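Long-range contacts in antigen 43 (PDB 4KH3), which mediates self-association and clumping of Escherichia coli cells as an autotransporter adhesin, probably by a Velcro-like mechanism: residues Gly17-His22 against Asn32-Ser37; Thr64-Asn69 against Ser81-Arg86. All coordinates share one frame; numbering follows the deposited sequence.

Contact 1: residues Gly17-His22 against Asn32-Ser37; sequences GTLVNH and NGVTVS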
ATOM      1  N   GLY A  17     -40.599 -23.335 -20.726  1.00 34.04           N
ATOM      2  CA  GLY A  17     -40.683 -24.471 -19.826  1.00 28.64           C
ATOM      3  C   GLY A  17     -39.865 -24.254 -18.561  1.00 33.71           C
ATOM      4  O   GLY A  17     -38.995 -23.381 -18.500  1.00 30.92           O
ATOM      5  N   THR A  18     -40.144 -25.051 -17.539  1.00 29.20           N
ATOM      6  CA  THR A  18     -39.421 -24.954 -16.292  1.00 24.61           C
ATOM      7  C   THR A  18     -39.092 -26.358 -15.812  1.00 34.84           C
ATOM      8  O   THR A  18     -39.987 -27.172 -15.618  1.00 41.25           O
ATOM      9  CB  THR A  18     -40.244 -24.210 -15.218  1.00 29.80           C
ATOM     10  OG1 THR A  18     -40.590 -22.898 -15.692  1.00 33.80           O
ATOM     11  CG2 THR A  18     -39.438 -24.069 -13.935  1.00 27.94           C
ATOM     12  N   LEU A  19     -37.807 -26.646 -15.631  1.00 30.91           N
ATOM     13  CA  LEU A  19     -37.395 -27.949 -15.131  1.00 26.51           C
ATOM     14  C   LEU A  19     -37.429 -27.987 -13.613  1.00 29.73           C
ATOM     15  O   LEU A  19     -36.739 -27.212 -12.943  1.00 26.76           O
ATOM     16  CB  LEU A  19     -35.994 -28.298 -15.612  1.00 25.87           C
ATOM     17  CG  LEU A  19     -35.779 -28.345 -17.116  1.00 29.87           C
ATOM     18  CD1 LEU A  19     -34.340 -28.769 -17.389  1.00 32.05           C
ATOM     19  CD2 LEU A  19     -36.764 -29.304 -17.758  1.00 25.71           C
ATOM     20  N   VAL A  20     -38.231 -28.897 -13.073  1.00 28.14           N
ATOM     21  CA  VAL A  20     -38.333 -29.057 -11.631  1.00 24.52           C
ATOM     22  C   VAL A  20     -38.223 -30.532 -11.269  1.00 33.52           C
ATOM     23  O   VAL A  20     -38.161 -31.385 -12.158  1.00 24.78           O
ATOM     24  CB  VAL A  20     -39.660 -28.493 -11.110  1.00 34.63           C
ATOM     25  CG1 VAL A  20     -39.695 -26.965 -11.267  1.00 21.27           C
ATOM     26  CG2 VAL A  20     -40.811 -29.132 -11.857  1.00 30.01           C
ATOM     27  N   ASN A  21     -38.153 -30.814  -9.967  1.00 28.85           N
ATOM     28  CA  ASN A  21     -38.251 -32.179  -9.445  1.00 29.63           C
ATOM     29  C   ASN A  21     -37.403 -33.184 -10.193  1.00 34.20           C
ATOM     30  O   ASN A  21     -37.914 -34.204 -10.649  1.00 36.40           O
ATOM     31  CB  ASN A  21     -39.706 -32.658  -9.466  1.00 28.20           C
ATOM     32  CG  ASN A  21     -40.659 -31.638  -8.886  1.00 36.78           C
ATOM     33  OD1 ASN A  21     -40.370 -30.989  -7.871  1.00 45.80           O
ATOM     34  ND2 ASN A  21     -41.801 -31.477  -9.534  1.00 39.80           N
ATOM     35  N   HIS A  22     -36.125 -32.863 -10.352  1.00 32.58           N
ATOM     36  CA  HIS A  22     -35.140 -33.758 -10.949  1.00 26.14           C
ATOM     37  C   HIS A  22     -35.399 -34.155 -12.410  1.00 21.52           C
ATOM     38  O   HIS A  22     -34.803 -35.109 -12.907  1.00 27.82           O
ATOM     39  CB  HIS A  22     -34.926 -34.980 -10.051  1.00 24.97           C
ATOM     40  CG  HIS A  22     -34.602 -34.624  -8.635  1.00 34.93           C
ATOM     41  ND1 HIS A  22     -33.343 -34.238  -8.227  1.00 33.57           N
ATOM     42  CD2 HIS A  22     -35.385 -34.575  -7.522  1.00 34.99           C
ATOM     43  CE1 HIS A  22     -33.360 -33.967  -6.932  1.00 31.73           C
ATOM     44  NE2 HIS A  22     -34.587 -34.166  -6.485  1.00 32.49           N
ATOM     45  N   ASN A  32     -34.408 -22.920 -25.996  1.00 19.34           N
ATOM     46  CA  ASN A  32     -34.402 -21.481 -25.789  1.00 20.19           C
ATOM     47  C   ASN A  32     -35.308 -21.045 -24.644  1.00 22.24           C
ATOM     48  O   ASN A  32     -36.494 -21.368 -24.619  1.00 26.52           O
ATOM     49  CB  ASN A  32     -34.804 -20.758 -27.086  1.00 24.46           C
ATOM     50  CG  ASN A  32     -34.710 -19.243 -26.969  1.00 32.54           C
ATOM     51  OD1 ASN A  32     -33.624 -18.695 -26.794  1.00 36.82           O
ATOM     52  ND2 ASN A  32     -35.844 -18.560 -27.071  1.00 37.40           N
ATOM     53  N   GLY A  33     -34.745 -20.325 -23.685  1.00 18.37           N
ATOM     54  CA  GLY A  33     -35.553 -19.672 -22.669  1.00 17.19           C
ATOM     55  C   GLY A  33     -36.062 -20.578 -21.573  1.00 25.50           C
ATOM     56  O   GLY A  33     -36.981 -20.218 -20.836  1.00 28.17           O
ATOM     57  N   VAL A  34     -35.465 -21.757 -21.454  1.00 25.54           N
ATOM     58  CA  VAL A  34     -35.847 -22.679 -20.400  1.00 23.47           C
ATOM     59  C   VAL A  34     -35.417 -22.116 -19.047  1.00 25.75           C
ATOM     60  O   VAL A  34     -34.312 -21.593 -18.913  1.00 25.47           O
ATOM     61  CB  VAL A  34     -35.198 -24.064 -20.619  1.00 20.62           C
ATOM     62  CG1 VAL A  34     -35.537 -24.997 -19.481  1.00 21.69           C
ATOM     63  CG2 VAL A  34     -35.653 -24.657 -21.932  1.00 21.28           C
ATOM     64  N   THR A  35     -36.301 -22.205 -18.056  1.00 27.24           N
ATOM     65  CA  THR A  35     -35.945 -21.941 -16.660  1.00 20.56           C
ATOM     66  C   THR A  35     -35.583 -23.262 -15.986  1.00 26.19           C
ATOM     67  O   THR A  35     -36.361 -24.215 -16.013  1.00 27.45           O
ATOM     68  CB  THR A  35     -37.106 -21.270 -15.882  1.00 25.68           C
ATOM     69  OG1 THR A  35     -37.419 -20.011 -16.480  1.00 25.56           O
ATOM     70  CG2 THR A  35     -36.739 -21.043 -14.404  1.00 15.18           C
ATOM     71  N   VAL A  36     -34.396 -23.314 -15.389  1.00 25.21           N
ATOM     72  CA  VAL A  36     -33.869 -24.546 -14.809  1.00 25.02           C
ATOM     73  C   VAL A  36     -33.814 -24.412 -13.290  1.00 26.29           C
ATOM     74  O   VAL A  36     -33.020 -23.640 -12.749  1.00 25.13           O
ATOM     75  CB  VAL A  36     -32.459 -24.860 -15.366  1.00 20.74           C
ATOM     76  CG1 VAL A  36     -31.898 -26.106 -14.732  1.00 18.63           C
ATOM     77  CG2 VAL A  36     -32.507 -25.015 -16.887  1.00 25.76           C
ATOM     78  N   SER A  37     -34.669 -25.154 -12.601  1.00 27.03           N
ATOM     79  CA  SER A  37     -34.791 -25.011 -11.157  1.00 25.47           C
ATOM     80  C   SER A  37     -34.576 -26.315 -10.430  1.00 24.43           C
ATOM     81  O   SER A  37     -35.120 -26.515  -9.360  1.00 33.55           O
ATOM     82  CB  SER A  37     -36.161 -24.472 -10.800  1.00 22.22           C
ATOM     83  OG  SER A  37     -36.368 -23.223 -11.419  1.00 23.90           O
TER
HETATM   84  O   HOH W   1     -38.879 -20.506 -18.747  1.00 30.03           O
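Gly17 to Val20 and Gly33 to Ser37 run side by side in the same direction, their short touching parts 11° apart, and Thr18 bridges Thr35 while Leu19 bridges Val36 in parallel register. Three backbone hydrogen bonds of 2.9 to 3.0 Å close the ladder: Thr35 N to Gly17 O, Leu19 N to Thr35 O and Ser37 N to Leu19 O. Thr35 O also takes a CA-H...O contact from Thr18.

On the outer face, Thr18 and Thr35 lie alongside each other and point the same way. Both carry CG2 anti to the backbone N (chi1 -58° and -61°), which lines up the two methyls at 4.1 Å between Thr18 CG2 and Thr35 CG2. The hydroxyl of Thr35 turns instead to a water, donating to it over 2.7 Å from OG1; that water in turn donates to Gly17 O and Gly33 O, stitching the segments together where the ladder begins. On the inner face, Leu19 reaches diagonally across to Val34, with 4.1 Å between Leu19 CG and Val34 CG1, and its CD1 stands near Val36 CG2. Gln25 and Gln53 of the strands 24-27 and 52-55 touch this aliphatic group. Ser37 sets its CB 3.5 Å from Leu19 O, while its OG is hydrogen-bonded to Thr67 OG1 of the following coil.

Such stacking of successive coils is characteristic of a right-handed parallel beta-helix, as in the pectate lyase-like clan. Its chemistry here is two-sided: the buried aliphatic side chains of Leu19, Val34 and Val36 pack on one another, whereas the outer threonine recruits a water, giving Gly17 O a second donor besides Thr35 N.

Contact 2: residues Thr64-Asn69 against Ser81-Arg86; sequences TTVTAN and SDTVIR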
ATOM      1  N   THR A  64     -31.115 -19.494 -21.151  1.00 23.10           N
ATOM      2  CA  THR A  64     -31.468 -20.294 -20.002  1.00 25.61           C
ATOM      3  C   THR A  64     -31.366 -19.432 -18.747  1.00 23.80           C
ATOM      4  O   THR A  64     -30.402 -18.686 -18.576  1.00 21.82           O
ATOM      5  CB  THR A  64     -30.521 -21.490 -19.889  1.00 20.01           C
ATOM      6  OG1 THR A  64     -30.670 -22.314 -21.054  1.00 19.96           O
ATOM      7  CG2 THR A  64     -30.826 -22.300 -18.646  1.00 19.68           C
ATOM      8  N   THR A  65     -32.374 -19.513 -17.888  1.00 16.13           N
ATOM      9  CA  THR A  65     -32.281 -18.922 -16.564  1.00 21.04           C
ATOM     10  C   THR A  65     -32.111 -20.055 -15.566  1.00 22.75           C
ATOM     11  O   THR A  65     -32.914 -20.984 -15.536  1.00 23.64           O
ATOM     12  CB  THR A  65     -33.535 -18.104 -16.199  1.00 23.95           C
ATOM     13  OG1 THR A  65     -33.632 -16.970 -17.064  1.00 22.73           O
ATOM     14  CG2 THR A  65     -33.454 -17.610 -14.750  1.00 19.46           C
ATOM     15  N   VAL A  66     -31.044 -19.995 -14.776  1.00 20.90           N
ATOM     16  CA  VAL A  66     -30.774 -21.033 -13.796  1.00 20.69           C
ATOM     17  C   VAL A  66     -30.988 -20.449 -12.414  1.00 22.42           C
ATOM     18  O   VAL A  66     -30.319 -19.496 -12.029  1.00 27.09           O
ATOM     19  CB  VAL A  66     -29.355 -21.615 -13.920  1.00 16.76           C
ATOM     20  CG1 VAL A  66     -29.222 -22.896 -13.096  1.00 13.07           C
ATOM     21  CG2 VAL A  66     -29.040 -21.918 -15.359  1.00 16.65           C
ATOM     22  N   THR A  67     -31.939 -21.019 -11.682  1.00 24.90           N
ATOM     23  CA  THR A  67     -32.319 -20.514 -10.366  1.00 21.95           C
ATOM     24  C   THR A  67     -31.664 -21.344  -9.255  1.00 26.37           C
ATOM     25  O   THR A  67     -30.838 -22.220  -9.529  1.00 25.61           O
ATOM     26  CB  THR A  67     -33.855 -20.502 -10.205  1.00 22.95           C
ATOM     27  OG1 THR A  67     -34.348 -21.846 -10.119  1.00 20.77           O
ATOM     28  CG2 THR A  67     -34.519 -19.815 -11.396  1.00 12.43           C
ATOM     29  N   ALA A  68     -32.059 -21.069  -8.014  1.00 20.20           N
ATOM     30  CA  ALA A  68     -31.405 -21.576  -6.805  1.00 22.34           C
ATOM     31  C   ALA A  68     -30.994 -23.057  -6.779  1.00 32.00           C
ATOM     32  O   ALA A  68     -29.861 -23.399  -6.385  1.00 36.32           O
ATOM     33  CB  ALA A  68     -32.256 -21.243  -5.584  1.00 27.16           C
ATOM     34  N   ASN A  69     -31.903 -23.939  -7.169  1.00 18.91           N
ATOM     35  CA  ASN A  69     -31.584 -25.363  -7.192  1.00 19.73           C
ATOM     36  C   ASN A  69     -31.258 -25.864  -8.597  1.00 25.52           C
ATOM     37  O   ASN A  69     -31.190 -27.068  -8.834  1.00 23.75           O
ATOM     38  CB  ASN A  69     -32.746 -26.172  -6.618  1.00 22.82           C
ATOM     39  CG  ASN A  69     -32.858 -26.037  -5.123  1.00 27.33           C
ATOM     40  OD1 ASN A  69     -31.851 -26.046  -4.408  1.00 27.09           O
ATOM     41  ND2 ASN A  69     -34.084 -25.898  -4.636  1.00 31.70           N
ATOM     42  N   SER A  81     -25.477 -19.923 -24.356  1.00 16.27           N
ATOM     43  CA  SER A  81     -25.436 -18.533 -24.749  1.00 16.56           C
ATOM     44  C   SER A  81     -26.484 -17.725 -23.969  1.00 18.08           C
ATOM     45  O   SER A  81     -27.628 -18.149 -23.860  1.00 17.84           O
ATOM     46  CB  SER A  81     -25.705 -18.445 -26.256  1.00 16.83           C
ATOM     47  OG  SER A  81     -25.841 -17.094 -26.669  1.00 25.67           O
ATOM     48  N   ASP A  82     -26.084 -16.568 -23.442  1.00 20.08           N
ATOM     49  CA  ASP A  82     -26.972 -15.659 -22.705  1.00 17.93           C
ATOM     50  C   ASP A  82     -27.598 -16.351 -21.508  1.00 22.07           C
ATOM     51  O   ASP A  82     -28.811 -16.282 -21.293  1.00 25.63           O
ATOM     52  CB  ASP A  82     -28.084 -15.081 -23.593  1.00 16.94           C
ATOM     53  CG  ASP A  82     -27.550 -14.242 -24.745  1.00 36.17           C
ATOM     54  OD1 ASP A  82     -26.376 -13.799 -24.685  1.00 24.66           O
ATOM     55  OD2 ASP A  82     -28.323 -14.016 -25.712  1.00 35.63           O
ATOM     56  N   THR A  83     -26.771 -17.044 -20.742  1.00 24.86           N
ATOM     57  CA  THR A  83     -27.256 -17.735 -19.561  1.00 17.25           C
ATOM     58  C   THR A  83     -27.248 -16.797 -18.372  1.00 21.84           C
ATOM     59  O   THR A  83     -26.242 -16.135 -18.098  1.00 27.80           O
ATOM     60  CB  THR A  83     -26.394 -18.949 -19.242  1.00 19.72           C
ATOM     61  OG1 THR A  83     -26.081 -19.635 -20.463  1.00 21.18           O
ATOM     62  CG2 THR A  83     -27.119 -19.891 -18.277  1.00 20.93           C
ATOM     63  N   VAL A  84     -28.388 -16.722 -17.691  1.00 15.27           N
ATOM     64  CA  VAL A  84     -28.493 -16.031 -16.417  1.00 16.45           C
ATOM     65  C   VAL A  84     -28.520 -17.062 -15.279  1.00 21.44           C
ATOM     66  O   VAL A  84     -29.367 -17.954 -15.245  1.00 20.38           O
ATOM     67  CB  VAL A  84     -29.757 -15.160 -16.358  1.00 18.90           C
ATOM     68  CG1 VAL A  84     -29.928 -14.575 -14.964  1.00 22.02           C
ATOM     69  CG2 VAL A  84     -29.666 -14.058 -17.392  1.00 17.91           C
ATOM     70  N   ILE A  85     -27.577 -16.936 -14.360  1.00 19.74           N
ATOM     71  CA  ILE A  85     -27.448 -17.867 -13.260  1.00 20.52           C
ATOM     72  C   ILE A  85     -27.496 -17.092 -11.958  1.00 20.87           C
ATOM     73  O   ILE A  85     -26.597 -16.307 -11.667  1.00 23.82           O
ATOM     74  CB  ILE A  85     -26.113 -18.625 -13.330  1.00 18.94           C
ATOM     75  CG1 ILE A  85     -25.905 -19.203 -14.737  1.00 14.10           C
ATOM     76  CG2 ILE A  85     -26.055 -19.686 -12.222  1.00 12.30           C
ATOM     77  CD1 ILE A  85     -24.560 -19.858 -14.961  1.00 11.31           C
ATOM     78  N   ARG A  86     -28.549 -17.305 -11.180  1.00 26.74           N
ATOM     79  CA  ARG A  86     -28.733 -16.560  -9.939  1.00 24.84           C
ATOM     80  C   ARG A  86     -29.006 -17.443  -8.729  1.00 26.23           C
ATOM     81  O   ARG A  86     -29.225 -18.657  -8.849  1.00 25.27           O
ATOM     82  CB  ARG A  86     -29.845 -15.530 -10.090  1.00 26.58           C
ATOM     83  CG  ARG A  86     -31.178 -16.073 -10.587  1.00 28.50           C
ATOM     84  CD  ARG A  86     -32.225 -14.940 -10.625  1.00 44.61           C
ATOM     85  NE  ARG A  86     -33.414 -15.214 -11.444  1.00 53.62           N
ATOM     86  CZ  ARG A  86     -34.458 -15.953 -11.054  1.00 61.44           C
ATOM     87  NH1 ARG A  86     -34.473 -16.538  -9.854  1.00 49.26           N
ATOM     88  NH2 ARG A  86     -35.494 -16.125 -11.874  1.00 44.17           N
TER
HETATM   89  O   HOH W   2     -28.162 -20.609 -21.912  1.00 17.32           O
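Arg86 lays its guanidinium beside two threonine methyls of the preceding rung. Thr67 CG2 sits over one face of the group, 3.6 Å from Arg86 NH1, and Thr65 CG2 approaches obliquely, 3.8 Å from Arg86 NH2. NH1 also has a hydrogen bond to a residue flanking the segments. Arg86 supplies the largest share of the surface buried here. CG of Arg86 stands between its own backbone N and carbonyl carbon (chi1 54°); from there the chain extends to NE, bringing the guanidinium back across the neighbouring strand.

On the inward face, Val66 CB lies 4.2 Å from Ile85 CG2. Val66 also crosses Thr83 at an angle, with 4.0 Å between Val66 CG2 and Thr83 CG2. The methyl of Thr83 thus joins the aliphatic layer, while Thr83 OG1 is hydrogen-bonded at 2.7 Å to a water; this water accepts from Thr64 N and donates to Ser81 O. Gln72 touches Thr64, Val66 and Thr83 from the strand 71-74, and Gln91 of 90-93 lies against Thr83 and Ile85.

Behind these side chains is a parallel ladder in which Thr65 bridges Val84 and Val66 bridges Ile85. Val84 N donates to Thr64 O, Val66 N to Val84 O (2.7 Å) and Arg86 N to Val66 O (2.9 Å), the last two nearly straight at 171°. Further out, Thr64 OG1 is hydrogen-bonded to Gln53 OE1 within its own coil, whereas Thr67 OG1 reaches back to the preceding one.

This is a rung-to-rung contact of a parallel beta-helix. Two threonines use both branches: Thr67 packs CG2 on Arg86 and bonds through OG1 to the earlier coil, while Thr83 packs CG2 on Val66 and turns OG1 to the water.

How the contacts relate
Both contacts belong to the same ladder of parallel strands near the N-terminal end of the solenoid, their centres about 10 Å apart, and they meet because 35-36 and 65-66 are adjacent strands. A probable hydrogen bond from Val36 N to Thr65 O (2.8 Å) continues the backbone ladder from one to the other. Each is part buried and part exposed, with an aliphatic inner face. They differ chiefly outside: contact 1 presents short threonine side chains, whereas contact 2 adds a long arginine and buries more surface, 408 against 322 Å². The bridging waters differ too: that of contact 1 serves two carbonyls and a hydroxyl, that of contact 2 an N-H, a carbonyl and a hydroxyl.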